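Local coordinates for protein beta-galactosidase (Geobacillus stearothermophilus, PDB 4OIF) that probably hydrolyses terminal non-reducing beta-D-galactose residues of beta-D-galactosides, as a trimeric, zinc-containing glycoside hydrolase of family 42, at residues Met475-Ser480 with Ser503-Glu508; Glu531-Tyr536 with Glu571-Ala576; Ile559-Ala564 with Asp577-Thr582; Tyr592-Arg597 with Asp605-Leu610. All coordinates share one frame; numbering follows the deposited sequence.

Interaction 1 (Met475-Ser480 with Ser503-Glu508); sequences MLYLVS and SGIVDE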
loop_
_atom_site.group_PDB
_atom_site.type_symbol
_atom_site.label_atom_id
_atom_site.label_comp_id
_atom_site.label_asym_id
_atom_site.label_seq_id
_atom_site.Cartn_x
_atom_site.Cartn_y
_atom_site.Cartn_z
ATOM N N MET A 475 28.229 10.472 -3.734
ATOM C CA MET A 475 27.180 10.054 -4.671
ATOM C C MET A 475 26.752 11.174 -5.618
ATOM O O MET A 475 25.559 11.459 -5.758
ATOM C CB MET A 475 25.954 9.550 -3.914
ATOM C CG MET A 475 26.251 8.412 -2.983
ATOM S SD MET A 475 24.763 7.827 -2.155
ATOM C CE MET A 475 23.915 7.133 -3.568
ATOM N N LEU A 476 27.731 11.830 -6.232
ATOM C CA LEU A 476 27.444 12.901 -7.172
ATOM C C LEU A 476 27.192 12.282 -8.535
ATOM O O LEU A 476 27.918 12.556 -9.492
ATOM C CB LEU A 476 28.592 13.903 -7.227
ATOM C CG LEU A 476 28.238 15.224 -7.920
ATOM C CD1 LEU A 476 27.103 15.927 -7.196
ATOM C CD2 LEU A 476 29.462 16.115 -8.012
ATOM N N TYR A 477 26.165 11.434 -8.583
ATOM C CA TYR A 477 25.781 10.646 -9.751
ATOM C C TYR A 477 25.664 11.500 -11.004
ATOM O O TYR A 477 26.261 11.196 -12.025
ATOM C CB TYR A 477 24.471 9.923 -9.432
ATOM C CG TYR A 477 23.617 9.457 -10.590
ATOM C CD1 TYR A 477 23.827 8.216 -11.184
ATOM C CD2 TYR A 477 22.546 10.227 -11.043
ATOM C CE1 TYR A 477 23.025 7.772 -12.229
ATOM C CE2 TYR A 477 21.735 9.790 -12.081
ATOM C CZ TYR A 477 21.983 8.561 -12.670
ATOM O OH TYR A 477 21.194 8.125 -13.714
ATOM N N LEU A 478 24.910 12.583 -10.911
ATOM C CA LEU A 478 24.823 13.550 -11.989
ATOM C C LEU A 478 25.788 14.711 -11.758
ATOM O O LEU A 478 25.794 15.304 -10.687
ATOM C CB LEU A 478 23.390 14.070 -12.108
ATOM C CG LEU A 478 23.081 15.151 -13.144
ATOM C CD1 LEU A 478 21.661 14.968 -13.660
ATOM C CD2 LEU A 478 23.280 16.559 -12.562
ATOM N N VAL A 479 26.584 15.048 -12.771
ATOM C CA VAL A 479 27.502 16.183 -12.683
ATOM C C VAL A 479 27.867 16.686 -14.087
ATOM O O VAL A 479 28.117 15.901 -14.991
ATOM C CB VAL A 479 28.787 15.805 -11.896
ATOM C CG1 VAL A 479 29.617 14.777 -12.666
ATOM C CG2 VAL A 479 29.601 17.049 -11.573
ATOM N N SER A 480 27.890 17.997 -14.271
ATOM C CA SER A 480 28.195 18.564 -15.580
ATOM C C SER A 480 29.691 18.617 -15.830
ATOM O O SER A 480 30.489 18.525 -14.896
ATOM C CB SER A 480 27.597 19.978 -15.712
ATOM O OG SER A 480 28.288 20.934 -14.908
ATOM N N SER A 503 29.230 8.225 -8.151
ATOM C CA SER A 503 29.497 9.635 -8.389
ATOM C C SER A 503 29.975 9.800 -9.810
ATOM O O SER A 503 30.760 9.022 -10.254
ATOM C CB SER A 503 30.555 10.157 -7.427
ATOM O OG SER A 503 30.190 9.916 -6.078
ATOM N N GLY A 504 29.513 10.817 -10.513
ATOM C CA GLY A 504 30.031 11.113 -11.839
ATOM C C GLY A 504 29.667 10.105 -12.910
ATOM O O GLY A 504 30.482 9.746 -13.750
ATOM N N ILE A 505 28.423 9.655 -12.896
ATOM C CA ILE A 505 27.983 8.599 -13.798
ATOM C C ILE A 505 27.366 9.168 -15.068
ATOM O O ILE A 505 27.443 8.591 -16.162
ATOM C CB ILE A 505 26.972 7.707 -13.087
ATOM C CG1 ILE A 505 27.598 7.167 -11.798
ATOM C CG2 ILE A 505 26.500 6.579 -13.989
ATOM C CD1 ILE A 505 28.912 6.434 -12.026
ATOM N N VAL A 506 26.812 10.359 -14.901
ATOM C CA VAL A 506 25.777 10.880 -15.767
ATOM C C VAL A 506 25.925 12.395 -15.884
ATOM O O VAL A 506 26.350 13.045 -14.923
ATOM C CB VAL A 506 24.398 10.452 -15.190
ATOM C CG1 VAL A 506 23.502 11.638 -14.856
ATOM C CG2 VAL A 506 23.732 9.458 -16.106
ATOM N N ASP A 507 25.631 12.970 -17.050
ATOM C CA ASP A 507 25.739 14.426 -17.178
ATOM C C ASP A 507 24.428 15.094 -16.775
ATOM O O ASP A 507 23.498 14.431 -16.333
ATOM C CB ASP A 507 26.162 14.862 -18.597
ATOM C CG ASP A 507 25.121 14.556 -19.680
ATOM O OD1 ASP A 507 23.929 14.299 -19.385
ATOM O OD2 ASP A 507 25.518 14.605 -20.865
ATOM N N GLU A 508 24.347 16.406 -16.943
ATOM C CA GLU A 508 23.166 17.146 -16.518
ATOM C C GLU A 508 21.891 16.783 -17.304
ATOM O O GLU A 508 20.812 17.289 -16.995
ATOM C CB GLU A 508 23.432 18.650 -16.627
ATOM C CG GLU A 508 23.310 19.220 -18.049
ATOM C CD GLU A 508 24.641 19.352 -18.775
ATOM O OE1 GLU A 508 25.583 18.583 -18.473
ATOM O OE2 GLU A 508 24.742 20.229 -19.659
#
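Two loops that leave the same end of the parallel neighbouring strands 470-473 and 496-500, in the trimerisation domain, run side by side here, joined mainly through their backbones. L476 O takes the N-H of G504 at 2.6 Å, almost straight along the N-H but from above the carbonyl plane. One residue on, Y477 O is gripped twice: I505 N sits in the carbonyl plane on a lone pair, at 2.8 Å, while V506 N adds a weak bond. The favour is returned by V479 N, which meets V506 O at 2.9 Å nearly along the C=O axis, so L478 and V506 form a single beta bridge. L476 is the centre of an inverse gamma turn, and its own N-H gives a weak bond to S503 OG, a hydroxyl also bonded to T500 O. The left-handed backbone conformation of G504 (phi 69°) is one a glycine adopts readily.

Although CB of Y477 leads away from 503-508, the ring, with CG anti to the backbone N (chi1 158°), swings back toward it. V506 CB lies over one face, 4.2 Å from the Y477 ring centroid in a CH-pi contact, and the I505 and Y477 side chains cross at about a right angle, I505 CB lying 3.7 Å from Y477 CD1. V506 CG1 also meets L478 CB at 3.7 Å. The Y477 hydroxyl is held by D510 and by K371 of the second subunit, whose F372 packs on both Y477 and I505. At the far end, S480 is the N-cap of helix 481-492, its OG accepting the N-H of T483.

Interaction 2 (Glu531-Tyr536 with Glu571-Ala576); sequences ETDTLY and EDDFYA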
loop_
_atom_site.group_PDB
_atom_site.type_symbol
_atom_site.label_atom_id
_atom_site.label_comp_id
_atom_site.label_asym_id
_atom_site.label_seq_id
_atom_site.Cartn_x
_atom_site.Cartn_y
_atom_site.Cartn_z
ATOM N N GLU A 531 32.763 -0.883 -11.915
ATOM C CA GLU A 531 31.545 -1.633 -11.610
ATOM C C GLU A 531 30.932 -1.270 -10.277
ATOM O O GLU A 531 31.616 -1.213 -9.254
ATOM C CB GLU A 531 31.792 -3.144 -11.630
ATOM C CG GLU A 531 30.490 -3.938 -11.462
ATOM C CD GLU A 531 30.654 -5.439 -11.558
ATOM O OE1 GLU A 531 31.786 -5.927 -11.740
ATOM O OE2 GLU A 531 29.631 -6.142 -11.447
ATOM N N THR A 532 29.626 -1.034 -10.299
ATOM C CA THR A 532 28.874 -0.746 -9.093
ATOM C C THR A 532 28.137 -1.995 -8.679
ATOM O O THR A 532 27.240 -2.461 -9.380
ATOM C CB THR A 532 27.869 0.404 -9.289
ATOM O OG1 THR A 532 28.577 1.637 -9.488
ATOM C CG2 THR A 532 26.991 0.533 -8.059
ATOM N N ASP A 533 28.531 -2.554 -7.547
ATOM C CA ASP A 533 27.872 -3.739 -7.036
ATOM C C ASP A 533 26.720 -3.344 -6.119
ATOM O O ASP A 533 26.946 -2.731 -5.070
ATOM C CB ASP A 533 28.873 -4.608 -6.288
ATOM C CG ASP A 533 28.374 -6.011 -6.068
ATOM O OD1 ASP A 533 27.548 -6.504 -6.875
ATOM O OD2 ASP A 533 28.821 -6.619 -5.083
ATOM N N THR A 534 25.492 -3.686 -6.509
ATOM C CA THR A 534 24.321 -3.392 -5.687
ATOM C C THR A 534 23.900 -4.615 -4.881
ATOM O O THR A 534 23.666 -5.682 -5.440
ATOM C CB THR A 534 23.136 -2.918 -6.537
ATOM O OG1 THR A 534 23.464 -1.674 -7.172
ATOM C CG2 THR A 534 21.906 -2.727 -5.660
ATOM N N LEU A 535 23.788 -4.456 -3.566
ATOM C CA LEU A 535 23.595 -5.600 -2.678
ATOM C C LEU A 535 22.186 -5.716 -2.110
ATOM O O LEU A 535 21.482 -4.723 -1.975
ATOM C CB LEU A 535 24.589 -5.529 -1.524
ATOM C CG LEU A 535 26.047 -5.354 -1.957
ATOM C CD1 LEU A 535 26.958 -5.427 -0.751
ATOM C CD2 LEU A 535 26.418 -6.418 -2.984
ATOM N N TYR A 536 21.787 -6.945 -1.790
ATOM C CA TYR A 536 20.527 -7.216 -1.099
ATOM C C TYR A 536 20.685 -6.891 0.381
ATOM O O TYR A 536 21.812 -6.820 0.864
ATOM C CB TYR A 536 20.112 -8.679 -1.310
ATOM C CG TYR A 536 19.495 -8.904 -2.663
ATOM C CD1 TYR A 536 20.288 -9.120 -3.789
ATOM C CD2 TYR A 536 18.121 -8.856 -2.827
ATOM C CE1 TYR A 536 19.715 -9.304 -5.041
ATOM C CE2 TYR A 536 17.540 -9.028 -4.061
ATOM C CZ TYR A 536 18.335 -9.253 -5.169
ATOM O OH TYR A 536 17.730 -9.431 -6.393
ATOM N N GLU A 571 37.292 -7.340 1.398
ATOM C CA GLU A 571 37.790 -8.572 2.005
ATOM C C GLU A 571 37.025 -9.839 1.616
ATOM O O GLU A 571 37.421 -10.941 1.968
ATOM C CB GLU A 571 37.777 -8.441 3.529
ATOM C CG GLU A 571 38.606 -7.294 4.077
ATOM C CD GLU A 571 38.699 -7.351 5.592
ATOM O OE1 GLU A 571 37.716 -6.988 6.272
ATOM O OE2 GLU A 571 39.748 -7.794 6.101
ATOM N N ASP A 572 35.918 -9.691 0.908
ATOM C CA ASP A 572 35.119 -10.851 0.550
ATOM C C ASP A 572 34.522 -10.654 -0.840
ATOM O O ASP A 572 34.822 -9.661 -1.493
ATOM C CB ASP A 572 34.029 -11.083 1.598
ATOM C CG ASP A 572 33.706 -12.552 1.791
ATOM O OD1 ASP A 572 34.081 -13.371 0.922
ATOM O OD2 ASP A 572 33.067 -12.886 2.814
ATOM N N ASP A 573 33.693 -11.603 -1.279
ATOM C CA ASP A 573 33.087 -11.614 -2.616
ATOM C C ASP A 573 34.151 -11.617 -3.723
ATOM O O ASP A 573 35.344 -11.693 -3.445
ATOM C CB ASP A 573 32.131 -10.427 -2.792
ATOM C CG ASP A 573 30.877 -10.786 -3.597
ATOM O OD1 ASP A 573 30.965 -11.572 -4.562
ATOM O OD2 ASP A 573 29.790 -10.267 -3.257
ATOM N N PHE A 574 33.721 -11.540 -4.979
ATOM C CA PHE A 574 34.636 -11.793 -6.091
ATOM C C PHE A 574 35.689 -10.702 -6.246
ATOM O O PHE A 574 36.714 -10.938 -6.874
ATOM C CB PHE A 574 33.863 -11.993 -7.419
ATOM C CG PHE A 574 33.264 -10.733 -8.002
ATOM C CD1 PHE A 574 31.983 -10.321 -7.635
ATOM C CD2 PHE A 574 33.952 -9.997 -8.960
ATOM C CE1 PHE A 574 31.410 -9.172 -8.185
ATOM C CE2 PHE A 574 33.391 -8.842 -9.525
ATOM C CZ PHE A 574 32.120 -8.425 -9.126
ATOM N N TYR A 575 35.452 -9.522 -5.676
ATOM C CA TYR A 575 36.435 -8.453 -5.749
ATOM C C TYR A 575 37.230 -8.325 -4.452
ATOM O O TYR A 575 37.790 -7.262 -4.152
ATOM C CB TYR A 575 35.766 -7.122 -6.088
ATOM C CG TYR A 575 34.423 -6.888 -5.424
ATOM C CD1 TYR A 575 33.250 -7.340 -6.019
ATOM C CD2 TYR A 575 34.325 -6.195 -4.219
ATOM C CE1 TYR A 575 32.027 -7.124 -5.437
ATOM C CE2 TYR A 575 33.107 -5.981 -3.622
ATOM C CZ TYR A 575 31.952 -6.445 -4.246
ATOM O OH TYR A 575 30.713 -6.239 -3.676
ATOM N N ALA A 576 37.272 -9.411 -3.684
ATOM C CA ALA A 576 38.067 -9.452 -2.464
ATOM C C ALA A 576 39.537 -9.096 -2.727
ATOM O O ALA A 576 40.090 -9.438 -3.772
ATOM C CB ALA A 576 37.961 -10.808 -1.823
#
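The tight part of this contact is one bond. Y575 OH donates to D533 OD2 at 2.4 Å, a very short distance, and D533 OD2 accepts with its anti lone pair. OD2 lies at the edge of the Y575 ring, in its plane, while the D533 carboxylate is turned 85° against that ring. D533 reaches across with CG anti to its backbone N (chi1 -164°), and Y575 CG takes the crowded place between N and carbonyl carbon. Y575 CD1 stands 3.3 Å above the F574 plane, over its centre, so the F574 ring offers its face to the tyrosine. D573 OD2 comes within 4.2 Å of D533 OD2; R338 of the second subunit makes a salt bridge to each, which would offset the repulsion of these like charges.

The other part is looser and partly exposed. E531, its chain extended, meets F574 tip to tip, with E531 OE1 in the ring plane 3.6 Å from F574 CZ; the stronger partner of that oxygen is R386 of the second subunit, which also packs on F574.

D573 to A576 form a type I beta turn, closed by A576 N to D573 O at 3.0 Å, while D573 OD1 takes the N-H of F574. The turn lies in the connecting loop of a beta hairpin, formed by the antiparallel neighbours 565-570 and 579-586 and set against strand 527-534 at an interface between subunits of the trimer.

Interaction 3 (Ile559-Ala564 with Asp577-Thr582); sequences IKIHAA and DTPAVT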
loop_
_atom_site.group_PDB
_atom_site.type_symbol
_atom_site.label_atom_id
_atom_site.label_comp_id
_atom_site.label_asym_id
_atom_site.label_seq_id
_atom_site.Cartn_x
_atom_site.Cartn_y
_atom_site.Cartn_z
ATOM N N ILE A 559 37.290 -1.127 -8.524
ATOM C CA ILE A 559 38.144 0.009 -8.876
ATOM C C ILE A 559 39.424 -0.359 -9.639
ATOM O O ILE A 559 40.150 -1.282 -9.272
ATOM C CB ILE A 559 38.539 0.778 -7.604
ATOM C CG1 ILE A 559 37.318 1.502 -7.032
ATOM C CG2 ILE A 559 39.682 1.749 -7.878
ATOM C CD1 ILE A 559 37.473 1.857 -5.561
ATOM N N LYS A 560 39.688 0.383 -10.704
ATOM C CA LYS A 560 40.933 0.280 -11.456
ATOM C C LYS A 560 41.929 1.371 -11.024
ATOM O O LYS A 560 41.647 2.563 -11.159
ATOM C CB LYS A 560 40.635 0.391 -12.952
ATOM C CG LYS A 560 41.838 0.276 -13.877
ATOM C CD LYS A 560 41.411 0.604 -15.304
ATOM C CE LYS A 560 42.369 0.070 -16.353
ATOM N NZ LYS A 560 41.765 0.224 -17.710
ATOM N N ILE A 561 43.090 0.963 -10.515
ATOM C CA ILE A 561 44.095 1.906 -10.004
ATOM C C ILE A 561 45.035 2.446 -11.075
ATOM O O ILE A 561 45.506 1.708 -11.934
ATOM C CB ILE A 561 44.970 1.259 -8.905
ATOM C CG1 ILE A 561 44.114 0.875 -7.703
ATOM C CG2 ILE A 561 46.097 2.193 -8.481
ATOM C CD1 ILE A 561 43.323 2.011 -7.152
ATOM N N HIS A 562 45.310 3.743 -11.005
ATOM C CA HIS A 562 46.334 4.361 -11.834
ATOM C C HIS A 562 47.462 4.910 -10.962
ATOM O O HIS A 562 48.292 4.153 -10.473
ATOM C CB HIS A 562 45.717 5.460 -12.695
ATOM C CG HIS A 562 44.683 4.951 -13.648
ATOM N ND1 HIS A 562 44.966 4.010 -14.615
ATOM C CD2 HIS A 562 43.364 5.233 -13.772
ATOM C CE1 HIS A 562 43.869 3.740 -15.299
ATOM N NE2 HIS A 562 42.883 4.471 -14.810
ATOM N N ALA A 563 47.477 6.224 -10.750
ATOM C CA ALA A 563 48.482 6.852 -9.898
ATOM C C ALA A 563 48.169 6.737 -8.397
ATOM O O ALA A 563 49.048 6.935 -7.552
ATOM C CB ALA A 563 48.638 8.309 -10.282
ATOM N N ALA A 564 46.926 6.404 -8.068
ATOM C CA ALA A 564 46.451 6.501 -6.690
ATOM C C ALA A 564 47.064 5.467 -5.751
ATOM O O ALA A 564 47.503 4.404 -6.164
ATOM C CB ALA A 564 44.935 6.389 -6.652
ATOM N N ASP A 577 40.122 -8.374 -1.773
ATOM C CA ASP A 577 41.520 -7.934 -1.814
ATOM C C ASP A 577 41.809 -6.968 -2.954
ATOM O O ASP A 577 42.960 -6.768 -3.319
ATOM C CB ASP A 577 42.468 -9.135 -1.904
ATOM C CG ASP A 577 42.311 -10.082 -0.734
ATOM O OD1 ASP A 577 42.091 -9.615 0.404
ATOM O OD2 ASP A 577 42.404 -11.301 -0.951
ATOM N N THR A 578 40.767 -6.358 -3.513
ATOM C CA THR A 578 40.954 -5.309 -4.522
ATOM C C THR A 578 40.677 -3.970 -3.824
ATOM O O THR A 578 40.107 -3.967 -2.745
ATOM C CB THR A 578 40.035 -5.519 -5.759
ATOM O OG1 THR A 578 38.664 -5.507 -5.355
ATOM C CG2 THR A 578 40.344 -6.837 -6.439
ATOM N N PRO A 579 41.094 -2.836 -4.413
ATOM C CA PRO A 579 40.963 -1.553 -3.709
ATOM C C PRO A 579 39.532 -1.079 -3.462
ATOM O O PRO A 579 38.694 -1.095 -4.365
ATOM C CB PRO A 579 41.662 -0.562 -4.650
ATOM C CG PRO A 579 42.492 -1.383 -5.534
ATOM C CD PRO A 579 41.773 -2.668 -5.705
ATOM N N ALA A 580 39.282 -0.614 -2.243
ATOM C CA ALA A 580 38.012 -0.001 -1.878
ATOM C C ALA A 580 38.193 1.492 -1.535
ATOM O O ALA A 580 37.313 2.312 -1.809
ATOM C CB ALA A 580 37.399 -0.738 -0.716
ATOM N N VAL A 581 39.322 1.847 -0.928
ATOM C CA VAL A 581 39.556 3.248 -0.582
ATOM C C VAL A 581 40.885 3.730 -1.123
ATOM O O VAL A 581 41.913 3.083 -0.909
ATOM C CB VAL A 581 39.535 3.478 0.933
ATOM C CG1 VAL A 581 39.850 4.936 1.246
ATOM C CG2 VAL A 581 38.191 3.106 1.497
ATOM N N THR A 582 40.859 4.860 -1.830
ATOM C CA THR A 582 42.058 5.373 -2.500
ATOM C C THR A 582 42.320 6.852 -2.206
ATOM O O THR A 582 41.401 7.611 -1.896
ATOM C CB THR A 582 41.974 5.204 -4.038
ATOM O OG1 THR A 582 40.994 6.102 -4.573
ATOM C CG2 THR A 582 41.605 3.795 -4.409
HETATM O O HOH W 1 38.164 -2.648 -6.426
#
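Entering from T578, segment 577-582 first meets its partner through water. One water accepts the N-H of I559, 2.7 Å from I559 N, and donates to T578 OG1 and, at 2.6 Å, to P579 O, so it stands in for a direct bond between the two backbones. P579 then brings its ring down on I561: P579 CG lies 3.5 Å from I561 CG1, the two side chains crossing obliquely. The carbonyl of the same proline is covered by I559, whose CD1 comes within 3.4 Å of P579 O and also lies near A580 O. A580 and V581 form a classic beta bulge opposite G568 of strand 565-570, where the chain turns a corner. T582 points back, its CG2 anti to the carbonyl carbon, meeting I561 CD1 tip to tip at 3.7 Å, while T582 CB touches A564 CB. An alanine in place of I561 removes the CG1 and CD1 that P579 CG and T582 CG2 touch, and would probably loosen the packing of strand 555-561 on 577-582. Strand 555-561 pairs antiparallel with 527-534, whose M527 packs on I559, I561 and T582; Y593 of strand 589-594 covers I559 and T582, and V566 of strand 565-570 lies against I561 and P579.

Interaction 4 (Tyr592-Arg597 with Asp605-Leu610); sequences YYIGGR and DFYQEL
F606 stands between two residues of strand 592-594 and turns a different aspect to each. Toward Y592 it presents its edge: the rings form an offset edge-to-face pair, planes at 87° and centroids 5.4 Å apart, with F606 CZ 3.4 Å from Y592 CD2. Toward I594 it presents a face, over which I594 CD1 sits 4.2 Å from the F606 ring centroid in a CH-pi contact. F606 gets there with CG anti to its backbone N (chi1 -178°), which carries the ring out toward strand 592-594. One helical turn later, L610 meets Y592 tip to tip, L610 CD2 lying 3.6 Å from Y592 OH; that hydroxyl is hydrogen-bonded to Q590. F606 CD2 also rests over the centre of the Y607 ring, whose own hydroxyl goes to H445. An alanine in place of Y592 takes away the ring that meets F606 and L610, and would probably loosen the helix on the sheet. Strand 592-594 and helix 605-610 run antiparallel, at 171° and 12.2 Å between axes, and Y607 and L610 reach on to V498 of strand 496-500, next to 589-594 in the sheet: a helix laid over a sheet, the layering of alpha/beta domains.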
loop_
_atom_site.group_PDB
_atom_site.type_symbol
_atom_site.label_atom_id
_atom_site.label_comp_id
_atom_site.label_asym_id
_atom_site.label_seq_id
_atom_site.Cartn_x
_atom_site.Cartn_y
_atom_site.Cartn_z
ATOM N N TYR A 592 40.402 11.817 -2.618
ATOM C CA TYR A 592 40.096 10.519 -2.038
ATOM C C TYR A 592 38.813 9.915 -2.631
ATOM O O TYR A 592 37.813 10.614 -2.820
ATOM C CB TYR A 592 39.916 10.640 -0.526
ATOM C CG TYR A 592 41.134 11.079 0.237
ATOM C CD1 TYR A 592 41.557 12.400 0.204
ATOM C CD2 TYR A 592 41.841 10.180 1.025
ATOM C CE1 TYR A 592 42.665 12.809 0.910
ATOM C CE2 TYR A 592 42.942 10.583 1.746
ATOM C CZ TYR A 592 43.350 11.899 1.683
ATOM O OH TYR A 592 44.449 12.313 2.389
ATOM N N TYR A 593 38.832 8.609 -2.882
ATOM C CA TYR A 593 37.639 7.910 -3.333
ATOM C C TYR A 593 37.283 6.813 -2.349
ATOM O O TYR A 593 38.127 5.971 -2.016
ATOM C CB TYR A 593 37.853 7.328 -4.730
ATOM C CG TYR A 593 36.597 6.801 -5.391
ATOM C CD1 TYR A 593 36.280 5.442 -5.349
ATOM C CD2 TYR A 593 35.732 7.659 -6.080
ATOM C CE1 TYR A 593 35.127 4.950 -5.972
ATOM C CE2 TYR A 593 34.569 7.177 -6.700
ATOM C CZ TYR A 593 34.275 5.823 -6.643
ATOM O OH TYR A 593 33.137 5.338 -7.253
ATOM N N ILE A 594 36.040 6.826 -1.880
ATOM C CA ILE A 594 35.562 5.778 -0.986
ATOM C C ILE A 594 34.610 4.854 -1.736
ATOM O O ILE A 594 33.493 5.255 -2.074
ATOM C CB ILE A 594 34.846 6.352 0.247
ATOM C CG1 ILE A 594 35.805 7.208 1.083
ATOM C CG2 ILE A 594 34.298 5.218 1.069
ATOM C CD1 ILE A 594 35.128 8.113 2.075
ATOM N N GLY A 595 35.045 3.621 -1.998
ATOM C CA GLY A 595 34.334 2.751 -2.931
ATOM C C GLY A 595 33.069 2.064 -2.433
ATOM O O GLY A 595 32.226 1.636 -3.229
ATOM N N GLY A 596 32.936 1.938 -1.119
ATOM C CA GLY A 596 31.819 1.206 -0.565
ATOM C C GLY A 596 31.139 2.002 0.517
ATOM O O GLY A 596 31.688 2.984 1.010
ATOM N N ARG A 597 29.935 1.588 0.885
ATOM C CA ARG A 597 29.204 2.271 1.939
ATOM C C ARG A 597 29.516 1.581 3.270
ATOM O O ARG A 597 29.146 0.424 3.508
ATOM C CB ARG A 597 27.707 2.290 1.643
ATOM C CG ARG A 597 26.877 2.882 2.761
ATOM C CD ARG A 597 25.417 2.925 2.385
ATOM N NE ARG A 597 25.124 3.962 1.395
ATOM C CZ ARG A 597 23.947 4.090 0.788
ATOM N NH1 ARG A 597 22.961 3.236 1.061
ATOM N NH2 ARG A 597 23.761 5.062 -0.092
ATOM N N ASP A 605 37.159 7.386 11.537
ATOM C CA ASP A 605 38.613 7.226 11.439
ATOM C C ASP A 605 39.222 7.956 10.210
ATOM O O ASP A 605 40.231 8.696 10.312
ATOM C CB ASP A 605 38.949 5.730 11.428
ATOM C CG ASP A 605 38.523 5.008 12.736
ATOM O OD1 ASP A 605 38.223 5.682 13.741
ATOM O OD2 ASP A 605 38.494 3.763 12.775
ATOM N N PHE A 606 38.580 7.764 9.064
ATOM C CA PHE A 606 38.985 8.365 7.798
ATOM C C PHE A 606 39.059 9.889 7.915
ATOM O O PHE A 606 40.088 10.553 7.615
ATOM C CB PHE A 606 37.990 7.946 6.695
ATOM C CG PHE A 606 38.339 8.462 5.331
ATOM C CD1 PHE A 606 39.196 7.752 4.505
ATOM C CD2 PHE A 606 37.828 9.668 4.879
ATOM C CE1 PHE A 606 39.535 8.244 3.241
ATOM C CE2 PHE A 606 38.169 10.157 3.630
ATOM C CZ PHE A 606 39.027 9.439 2.811
ATOM N N TYR A 607 37.946 10.445 8.374
ATOM C CA TYR A 607 37.846 11.885 8.477
ATOM C C TYR A 607 38.653 12.413 9.655
ATOM O O TYR A 607 39.024 13.577 9.666
ATOM C CB TYR A 607 36.384 12.319 8.573
ATOM C CG TYR A 607 35.687 12.275 7.232
ATOM C CD1 TYR A 607 36.163 13.021 6.160
ATOM C CD2 TYR A 607 34.567 11.486 7.033
ATOM C CE1 TYR A 607 35.541 12.983 4.927
ATOM C CE2 TYR A 607 33.938 11.439 5.800
ATOM C CZ TYR A 607 34.425 12.193 4.758
ATOM O OH TYR A 607 33.797 12.150 3.543
ATOM N N GLN A 608 38.949 11.559 10.629
ATOM C CA GLN A 608 39.799 11.977 11.731
ATOM C C GLN A 608 41.162 12.264 11.169
ATOM O O GLN A 608 41.779 13.305 11.474
ATOM C CB GLN A 608 39.903 10.911 12.816
ATOM C CG GLN A 608 40.575 11.422 14.077
ATOM C CD GLN A 608 39.797 12.570 14.713
ATOM O OE1 GLN A 608 38.562 12.607 14.659
ATOM N NE2 GLN A 608 40.517 13.520 15.308
ATOM N N GLU A 609 41.623 11.332 10.334
ATOM C CA GLU A 609 42.895 11.532 9.652
ATOM C C GLU A 609 42.877 12.788 8.811
ATOM O O GLU A 609 43.855 13.539 8.803
ATOM C CB GLU A 609 43.251 10.338 8.781
ATOM C CG GLU A 609 43.726 9.153 9.577
ATOM C CD GLU A 609 45.000 8.582 9.022
ATOM O OE1 GLU A 609 45.500 9.142 8.022
ATOM O OE2 GLU A 609 45.491 7.575 9.576
ATOM N N LEU A 610 41.778 13.032 8.104
ATOM C CA LEU A 610 41.738 14.286 7.337
ATOM C C LEU A 610 41.747 15.544 8.235
ATOM O O LEU A 610 42.266 16.585 7.838
ATOM C CB LEU A 610 40.524 14.313 6.407
ATOM C CG LEU A 610 40.762 13.524 5.116
ATOM C CD1 LEU A 610 39.525 13.519 4.214
ATOM C CD2 LEU A 610 41.976 14.075 4.362
#

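Overall arrangement
All four contacts lie in the trimerisation domain. Interaction 1 closes first along the chain; interactions 2 and 3 then interleave, and interaction 4 comes last. Interactions 3 and 4, centres about 13 Å apart, touch across the neighbouring strands 579-586 and 589-594, with probable hydrogen bonds A580 O to G595 N and T582 O to Y593 N. Interactions 2 and 3, centres about 14 Å apart, share the two-stranded sheet 527-534 and 555-561. The centre of interaction 1 is about 20 Å from those of 3 and 4, yet M475 SD packs on R597 NH2 of interaction 4. Interactions 1 and 2 both meet the second subunit, whereas interaction 4 touches no other chain, so the group runs from domain interior to trimer interface.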